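Local coordinates for lysyl oxidase (Pichia pastoris, PDB 1W7C) that oxidises primary amines such as peptidyl lysine side chains to aldehydes, using copper and a topaquinone cofactor formed from one of its own tyrosines, at the interface of chains A and B. Coordinates in Å, arbitrary orientation; residue numbers count along the deposited sequence, not the author numbering. Chains: chain A/B, Lysyl oxidase.

Contact 1: the interface of chains A and B. Residues chain A 430, 441, 457, 666-667; chain B 408, 447, 674.
The guanidinium NE of A:Arg430 gives a 2.8 Å hydrogen bond to the side-chain carbonyl OD1 of A:Asn441, and both side chains meet B:Tyr408 from its backbone end. The NE-H points in the amide plane to a lone pair of OD1, which should limit rotation of the guanidinium. That leaves A:Arg430 NH2 3.4 Å from B:Tyr408 CB, with guanidinium and phenol ring turned 61° apart, a meeting at the stem of the tyrosine and away from its face.

The face is taken by A:Arg457. Its guanidinium lies flat on the phenol ring, the two planes only 3° apart. A:Arg457 NE sits over the middle of the B:Tyr408 ring, 3.4 Å from the centroid, in a cation-pi contact. Further out, A:Arg457 CZ comes 3.4 Å from B:Tyr408 CZ, while CD covers the CD2 corner. The chain is extended from CG to NE and brings the guanidinium over the ring. In its own plane A:Arg457 NH1 donates to the backbone carbonyl O of A:Phe666 at 3.0 Å, with a weak second bond to A:Ser667 O; these should fix its rotation, parallel to the ring. B:Tyr408 CG stands between its backbone N and carbonyl carbon (chi1 65°), a crowded position that turns the ring along the A surface.

B:Tyr408 CD2, at the ring's edge, rests 3.8 Å from A:Phe666 CB. At the tip, the phenol OH of B:Tyr408 lies 3.5 Å from A:Ser667 CA. A:Ser667 CB also touches the rim of B:Phe447, at 4.0 Å from CE1, and the B:Met674 methyl CE approaches the backbone O of A:Ser667.

Strands 425-433, 440-446 and 452-458 of A, in the copper amine oxidase enzyme domain, supply A:Arg430, A:Asn441 and A:Arg457; B:Tyr408 comes from the loop between strands 398-405 and 411-415.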
ATOM      1  N   ARG A 430      -5.917 -10.123  13.431  1.00 14.15           N
ATOM      2  CA  ARG A 430      -7.011  -9.998  12.469  1.00 14.65           C
ATOM      3  C   ARG A 430      -8.366 -10.391  13.056  1.00 13.47           C
ATOM      4  O   ARG A 430      -8.450 -11.324  13.870  1.00 14.28           O
ATOM      5  CB  ARG A 430      -6.755 -10.911  11.266  1.00 15.26           C
ATOM      6  CG  ARG A 430      -7.939 -11.166  10.370  1.00 16.72           C
ATOM      7  CD  ARG A 430      -7.597 -11.979   9.123  1.00 16.45           C
ATOM      8  NE  ARG A 430      -6.815 -11.178   8.186  1.00 15.40           N
ATOM      9  CZ  ARG A 430      -5.682 -11.522   7.630  1.00 13.38           C
ATOM     10  NH1 ARG A 430      -5.145 -12.714   7.862  1.00 15.16           N
ATOM     11  NH2 ARG A 430      -5.066 -10.684   6.825  1.00 16.55           N
ATOM     12  N   ASN A 441     -12.245  -7.264   6.385  0.60 11.41           N
ATOM     13  CA  ASN A 441     -11.078  -7.948   6.893  0.60 13.32           C
ATOM     14  C   ASN A 441     -10.173  -6.899   7.512  0.60 13.69           C
ATOM     15  O   ASN A 441      -9.638  -6.042   6.794  0.60 13.39           O
ATOM     16  CB  ASN A 441     -10.425  -8.672   5.714  0.60 14.07           C
ATOM     17  CG  ASN A 441      -9.271  -9.540   6.119  1.00 14.46           C
ATOM     18  OD1 ASN A 441      -8.624  -9.303   7.155  1.00 15.41           O
ATOM     19  ND2 ASN A 441      -9.017 -10.579   5.311  1.00 14.97           N
ATOM     20  N   ARG A 457      -9.494  -4.530   4.297  1.00 12.74           N
ATOM     21  CA  ARG A 457      -9.819  -4.963   2.943  1.00 12.99           C
ATOM     22  C   ARG A 457     -11.285  -5.383   2.934  1.00 13.78           C
ATOM     23  O   ARG A 457     -11.782  -5.920   3.920  1.00 14.21           O
ATOM     24  CB  ARG A 457      -8.939  -6.142   2.513  1.00 13.98           C
ATOM     25  CG  ARG A 457      -7.436  -5.793   2.511  1.00 14.17           C
ATOM     26  CD  ARG A 457      -6.594  -6.988   2.205  1.00 14.71           C
ATOM     27  NE  ARG A 457      -5.161  -6.697   2.157  1.00 15.17           N
ATOM     28  CZ  ARG A 457      -4.523  -6.207   1.088  1.00 16.90           C
ATOM     29  NH1 ARG A 457      -5.152  -5.966  -0.038  1.00 15.68           N
ATOM     30  NH2 ARG A 457      -3.208  -5.995   1.142  1.00 19.12           N
ATOM     31  N   PHE A 666     -10.338  -8.922  -2.179  1.00 13.55           N
ATOM     32  CA  PHE A 666      -9.652  -8.221  -1.107  1.00 13.22           C
ATOM     33  C   PHE A 666      -8.376  -7.540  -1.599  1.00 13.93           C
ATOM     34  O   PHE A 666      -7.922  -6.578  -0.982  1.00 14.62           O
ATOM     35  CB  PHE A 666      -9.223  -9.179   0.014  1.00 13.41           C
ATOM     36  CG  PHE A 666     -10.324  -9.627   0.973  1.00 14.48           C
ATOM     37  CD1 PHE A 666     -10.429 -10.989   1.340  1.00 16.50           C
ATOM     38  CD2 PHE A 666     -11.145  -8.733   1.597  1.00 14.65           C
ATOM     39  CE1 PHE A 666     -11.377 -11.390   2.305  1.00 15.06           C
ATOM     40  CE2 PHE A 666     -12.071  -9.131   2.524  1.00 14.39           C
ATOM     41  CZ  PHE A 666     -12.188 -10.451   2.875  1.00 16.07           C
ATOM     42  N   SER A 667      -7.754  -8.042  -2.660  1.00 14.14           N
ATOM     43  CA  SER A 667      -6.438  -7.534  -3.091  1.00 13.34           C
ATOM     44  C   SER A 667      -6.490  -6.081  -3.561  1.00 15.80           C
ATOM     45  O   SER A 667      -5.565  -5.278  -3.288  1.00 18.22           O
ATOM     46  CB  SER A 667      -5.946  -8.405  -4.215  1.00 16.87           C
ATOM     47  OG  SER A 667      -6.957  -8.470  -5.190  1.00 17.19           O
TER
ATOM     48  N   TYR B 408      -3.436 -12.471   3.636  1.00 14.51           N
ATOM     49  CA  TYR B 408      -4.894 -12.298   3.571  1.00 14.56           C
ATOM     50  C   TYR B 408      -5.383 -13.128   2.371  1.00 14.40           C
ATOM     51  O   TYR B 408      -4.659 -13.286   1.360  1.00 15.36           O
ATOM     52  CB  TYR B 408      -5.277 -10.810   3.416  1.00 14.15           C
ATOM     53  CG  TYR B 408      -4.813 -10.246   2.112  1.00 14.59           C
ATOM     54  CD1 TYR B 408      -3.495  -9.861   1.918  1.00 15.31           C
ATOM     55  CD2 TYR B 408      -5.693 -10.093   1.050  1.00 14.31           C
ATOM     56  CE1 TYR B 408      -3.058  -9.352   0.699  1.00 15.38           C
ATOM     57  CE2 TYR B 408      -5.273  -9.579  -0.159  1.00 15.04           C
ATOM     58  CZ  TYR B 408      -3.959  -9.222  -0.345  1.00 15.52           C
ATOM     59  OH  TYR B 408      -3.558  -8.807  -1.589  1.00 16.33           O
ATOM     60  N   PHE B 447      -1.140 -11.897  -9.521  1.00 13.33           N
ATOM     61  CA  PHE B 447      -2.274 -12.461  -8.770  1.00 13.01           C
ATOM     62  C   PHE B 447      -3.130 -13.383  -9.635  1.00 14.08           C
ATOM     63  O   PHE B 447      -3.135 -13.287 -10.881  1.00 13.32           O
ATOM     64  CB  PHE B 447      -3.141 -11.329  -8.256  1.00 13.75           C
ATOM     65  CG  PHE B 447      -2.479 -10.441  -7.206  1.00 12.19           C
ATOM     66  CD1 PHE B 447      -2.763 -10.608  -5.858  1.00 12.66           C
ATOM     67  CD2 PHE B 447      -1.588  -9.437  -7.582  1.00 13.64           C
ATOM     68  CE1 PHE B 447      -2.199  -9.761  -4.914  1.00 13.06           C
ATOM     69  CE2 PHE B 447      -1.033  -8.603  -6.649  1.00 15.26           C
ATOM     70  CZ  PHE B 447      -1.343  -8.772  -5.301  1.00 12.92           C
ATOM     71  N   MET B 674      -0.820  -0.796  -9.285  1.00 13.11           N
ATOM     72  CA  MET B 674      -1.409  -2.039  -9.770  1.00 12.38           C
ATOM     73  C   MET B 674      -2.009  -1.804 -11.177  1.00 13.37           C
ATOM     74  O   MET B 674      -2.464  -0.735 -11.513  1.00 12.71           O
ATOM     75  CB  MET B 674      -2.515  -2.562  -8.849  1.00 13.63           C
ATOM     76  CG  MET B 674      -2.021  -3.359  -7.673  1.00 16.16           C
ATOM     77  SD  MET B 674      -3.350  -3.871  -6.614  1.00 19.38           S
ATOM     78  CE  MET B 674      -2.669  -5.122  -5.814  1.00 22.90           C
TER

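Contact 2: the interface of chains A and B. Residues chain A 374, 432, 434, 439, 459-460, 663, 666; chain B 409, 411-412.
The topaquinone consensus Thr-X-X-Asn-TPQ-Asp of the copper amine oxidase family supplies A:Thr434 and A:Asp439 here, and B:Arg412 of strand 411-415 enters chain A and meets two carboxylates, A:Asp374 and A:Asp439, the latter directly following the cofactor residue 438. B:Arg412 NE donates to A:Asp374 OD1 at 2.8 Å, nearly straight (175° at the hydrogen). B:Arg412 NH2 reaches the other oxygen, OD2 of A:Asp374, at 3.0 Å on its syn lone pair. The aspartate is thus gripped side-on, one nitrogen to each oxygen, though the carboxylate is twisted well away from the guanidinium plane.

On the opposite flank, NH1 of B:Arg412 forms a salt bridge with A:Asp439 OD2, 3.0 Å away and exactly in the guanidinium plane. The hydroxyl OG1 of A:Thr434, the consensus threonine, donates to A:Asp439 OD2 at 2.7 Å from the other face of the carboxylate, and should help fix its rotation. A bend at chi3 (-42°) swings the B:Arg412 guanidinium between the two acids.

Its aliphatic stem is packed as well. B:Arg412 CG lies 3.7 Å from A:Phe666 CE1, and CD sits at the edge of that ring, in its plane. B:Arg412 CD also touches A:Ile432 CG2, at 3.8 Å. A:Ala459 CB covers one face of the phenylalanine, towards the rim, and B:Ser409 OG lies at its edge.

Two linked waters bridge B:Ser409 to A:Asp374: one joins the serine N to the aspartate backbone O, and the other joins OG to OD1, lying 2.8 Å from A:Asp374 OD1. B:Ser409 OG also donates to the backbone O of B:Leu411, from above the carbonyl plane.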
ATOM      1  N   ASP A 374      -8.650 -17.969   6.520  1.00 15.86           N
ATOM      2  CA  ASP A 374      -8.790 -16.598   6.979  1.00 15.57           C
ATOM      3  C   ASP A 374      -7.533 -16.090   7.690  1.00 14.98           C
ATOM      4  O   ASP A 374      -7.258 -14.885   7.640  1.00 15.72           O
ATOM      5  CB  ASP A 374      -9.996 -16.410   7.894  1.00 16.94           C
ATOM      6  CG  ASP A 374     -11.316 -16.364   7.161  1.00 15.52           C
ATOM      7  OD1 ASP A 374     -11.375 -16.038   5.951  1.00 16.04           O
ATOM      8  OD2 ASP A 374     -12.365 -16.663   7.787  1.00 16.06           O
ATOM      9  N   ILE A 432     -12.505 -10.694  11.100  1.00 14.75           N
ATOM     10  CA  ILE A 432     -13.292 -10.482   9.901  1.00 14.51           C
ATOM     11  C   ILE A 432     -14.755 -10.386  10.311  1.00 14.45           C
ATOM     12  O   ILE A 432     -15.277 -11.258  11.021  1.00 16.34           O
ATOM     13  CB  ILE A 432     -13.084 -11.686   8.923  1.00 15.02           C
ATOM     14  CG1 ILE A 432     -11.645 -11.657   8.398  1.00 14.63           C
ATOM     15  CG2 ILE A 432     -14.104 -11.549   7.792  1.00 17.81           C
ATOM     16  CD1 ILE A 432     -11.271 -12.846   7.502  1.00 15.68           C
ATOM     17  N   THR A 434     -18.384 -10.269   8.711  1.00 14.88           N
ATOM     18  CA  THR A 434     -19.285 -10.428   7.592  1.00 14.55           C
ATOM     19  C   THR A 434     -20.634  -9.896   8.033  1.00 15.06           C
ATOM     20  O   THR A 434     -21.299 -10.466   8.897  1.00 16.97           O
ATOM     21  CB  THR A 434     -19.424 -11.889   7.174  1.00 16.43           C
ATOM     22  OG1 THR A 434     -18.136 -12.449   6.840  1.00 16.70           O
ATOM     23  CG2 THR A 434     -20.305 -11.953   5.944  1.00 17.18           C
ATOM     24  N   ASP A 439     -17.946  -8.517   3.535  0.60 15.88           N
ATOM     25  CA  ASP A 439     -16.960  -9.141   4.393  0.60 15.12           C
ATOM     26  C   ASP A 439     -15.818  -8.164   4.550  0.60 15.56           C
ATOM     27  O   ASP A 439     -15.128  -7.830   3.581  0.60 16.33           O
ATOM     28  CB  ASP A 439     -16.424 -10.414   3.779  0.60 14.86           C
ATOM     29  CG  ASP A 439     -17.489 -11.451   3.555  1.00 15.34           C
ATOM     30  OD1 ASP A 439     -18.378 -11.241   2.670  1.00 16.12           O
ATOM     31  OD2 ASP A 439     -17.514 -12.498   4.217  1.00 15.89           O
ATOM     32  N   ALA A 459     -14.524  -7.514   0.797  1.00 21.60           N
ATOM     33  CA  ALA A 459     -14.863  -8.529  -0.197  1.00 22.14           C
ATOM     34  C   ALA A 459     -16.385  -8.756  -0.012  1.00 21.90           C
ATOM     35  O   ALA A 459     -17.090  -8.039   0.746  1.00 23.26           O
ATOM     36  CB  ALA A 459     -14.043  -9.867  -0.014  1.00 22.66           C
ATOM     37  N   GLY A 460     -16.873  -9.756  -0.684  1.00 20.31           N
ATOM     38  CA  GLY A 460     -18.231 -10.202  -0.529  1.00 17.57           C
ATOM     39  C   GLY A 460     -19.051  -9.754  -1.723  1.00 15.46           C
ATOM     40  O   GLY A 460     -18.493  -9.471  -2.783  1.00 17.26           O
ATOM     41  N   ASN A 663     -18.024 -11.890  -6.736  1.00 15.40           N
ATOM     42  CA  ASN A 663     -17.677 -11.182  -5.495  1.00 14.33           C
ATOM     43  C   ASN A 663     -16.558 -10.183  -5.744  1.00 15.00           C
ATOM     44  O   ASN A 663     -15.727 -10.350  -6.640  1.00 15.75           O
ATOM     45  CB  ASN A 663     -17.142 -12.139  -4.419  1.00 15.26           C
ATOM     46  CG  ASN A 663     -18.171 -12.628  -3.390  1.00 17.07           C
ATOM     47  OD1 ASN A 663     -17.759 -13.018  -2.300  1.00 19.51           O
ATOM     48  ND2 ASN A 663     -19.460 -12.626  -3.711  1.00 16.52           N
ATOM     49  N   PHE A 666     -10.338  -8.922  -2.179  1.00 13.55           N
ATOM     50  CA  PHE A 666      -9.652  -8.221  -1.107  1.00 13.22           C
ATOM     51  C   PHE A 666      -8.376  -7.540  -1.599  1.00 13.93           C
ATOM     52  O   PHE A 666      -7.922  -6.578  -0.982  1.00 14.62           O
ATOM     53  CB  PHE A 666      -9.223  -9.179   0.014  1.00 13.41           C
ATOM     54  CG  PHE A 666     -10.324  -9.627   0.973  1.00 14.48           C
ATOM     55  CD1 PHE A 666     -10.429 -10.989   1.340  1.00 16.50           C
ATOM     56  CD2 PHE A 666     -11.145  -8.733   1.597  1.00 14.65           C
ATOM     57  CE1 PHE A 666     -11.377 -11.390   2.305  1.00 15.06           C
ATOM     58  CE2 PHE A 666     -12.071  -9.131   2.524  1.00 14.39           C
ATOM     59  CZ  PHE A 666     -12.188 -10.451   2.875  1.00 16.07           C
TER
ATOM     60  N   SER B 409      -6.593 -13.641   2.491  1.00 14.39           N
ATOM     61  CA  SER B 409      -7.189 -14.406   1.409  1.00 15.37           C
ATOM     62  C   SER B 409      -7.536 -13.514   0.207  1.00 13.37           C
ATOM     63  O   SER B 409      -7.651 -12.298   0.339  1.00 14.54           O
ATOM     64  CB  SER B 409      -8.389 -15.242   1.936  0.80 15.70           C
ATOM     65  OG  SER B 409      -9.569 -14.490   1.840  0.80 16.18           O
ATOM     66  N   LEU B 411     -10.318 -13.610  -1.634  1.00 15.04           N
ATOM     67  CA  LEU B 411     -11.708 -13.211  -1.415  1.00 15.75           C
ATOM     68  C   LEU B 411     -12.357 -14.187  -0.438  1.00 15.22           C
ATOM     69  O   LEU B 411     -11.778 -15.216  -0.086  1.00 16.33           O
ATOM     70  CB  LEU B 411     -12.490 -13.088  -2.732  1.00 15.64           C
ATOM     71  CG  LEU B 411     -12.806 -14.330  -3.541  1.00 19.67           C
ATOM     72  CD1 LEU B 411     -13.820 -15.251  -2.874  1.00 27.06           C
ATOM     73  CD2 LEU B 411     -13.324 -13.961  -4.916  1.00 20.79           C
ATOM     74  N   ARG B 412     -13.534 -13.813   0.041  1.00 14.86           N
ATOM     75  CA  ARG B 412     -14.337 -14.731   0.820  1.00 15.83           C
ATOM     76  C   ARG B 412     -15.773 -14.257   0.877  1.00 15.84           C
ATOM     77  O   ARG B 412     -16.049 -13.072   0.655  1.00 15.44           O
ATOM     78  CB  ARG B 412     -13.823 -14.804   2.282  1.00 15.24           C
ATOM     79  CG  ARG B 412     -14.257 -13.573   3.105  1.00 14.66           C
ATOM     80  CD  ARG B 412     -13.748 -13.520   4.544  1.00 16.03           C
ATOM     81  NE  ARG B 412     -13.822 -14.808   5.242  1.00 15.21           N
ATOM     82  CZ  ARG B 412     -14.937 -15.405   5.621  1.00 16.18           C
ATOM     83  NH1 ARG B 412     -16.101 -14.836   5.370  1.00 16.43           N
ATOM     84  NH2 ARG B 412     -14.871 -16.601   6.219  1.00 16.65           N
TER
HETATM   85  O   HOH W   1      -7.708 -13.238   5.297  1.00 14.64           O
HETATM   86  O   HOH W   2     -10.206 -14.022   4.482  1.00 16.15           O

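Contacts 1 and 2 are neighbouring patches of one two-fold interface, their C-alpha centres about 8 Å apart, and each recurs with the chains exchanged. They share A:Phe666, and B:Tyr408 of contact 1 and B:Ser409, B:Leu411 and B:Arg412 of contact 2 follow closely along one stretch of chain B. Strand 425-433 of chain A also serves both. Contact 1 is held mainly by stacking, contact 2 by salt bridges and water. Their centres lie about 17 Å and 13 Å from A:Asp358, the predicted catalytic base, so this stretch may help to support the neighbouring subunit's active site as well as the dimer.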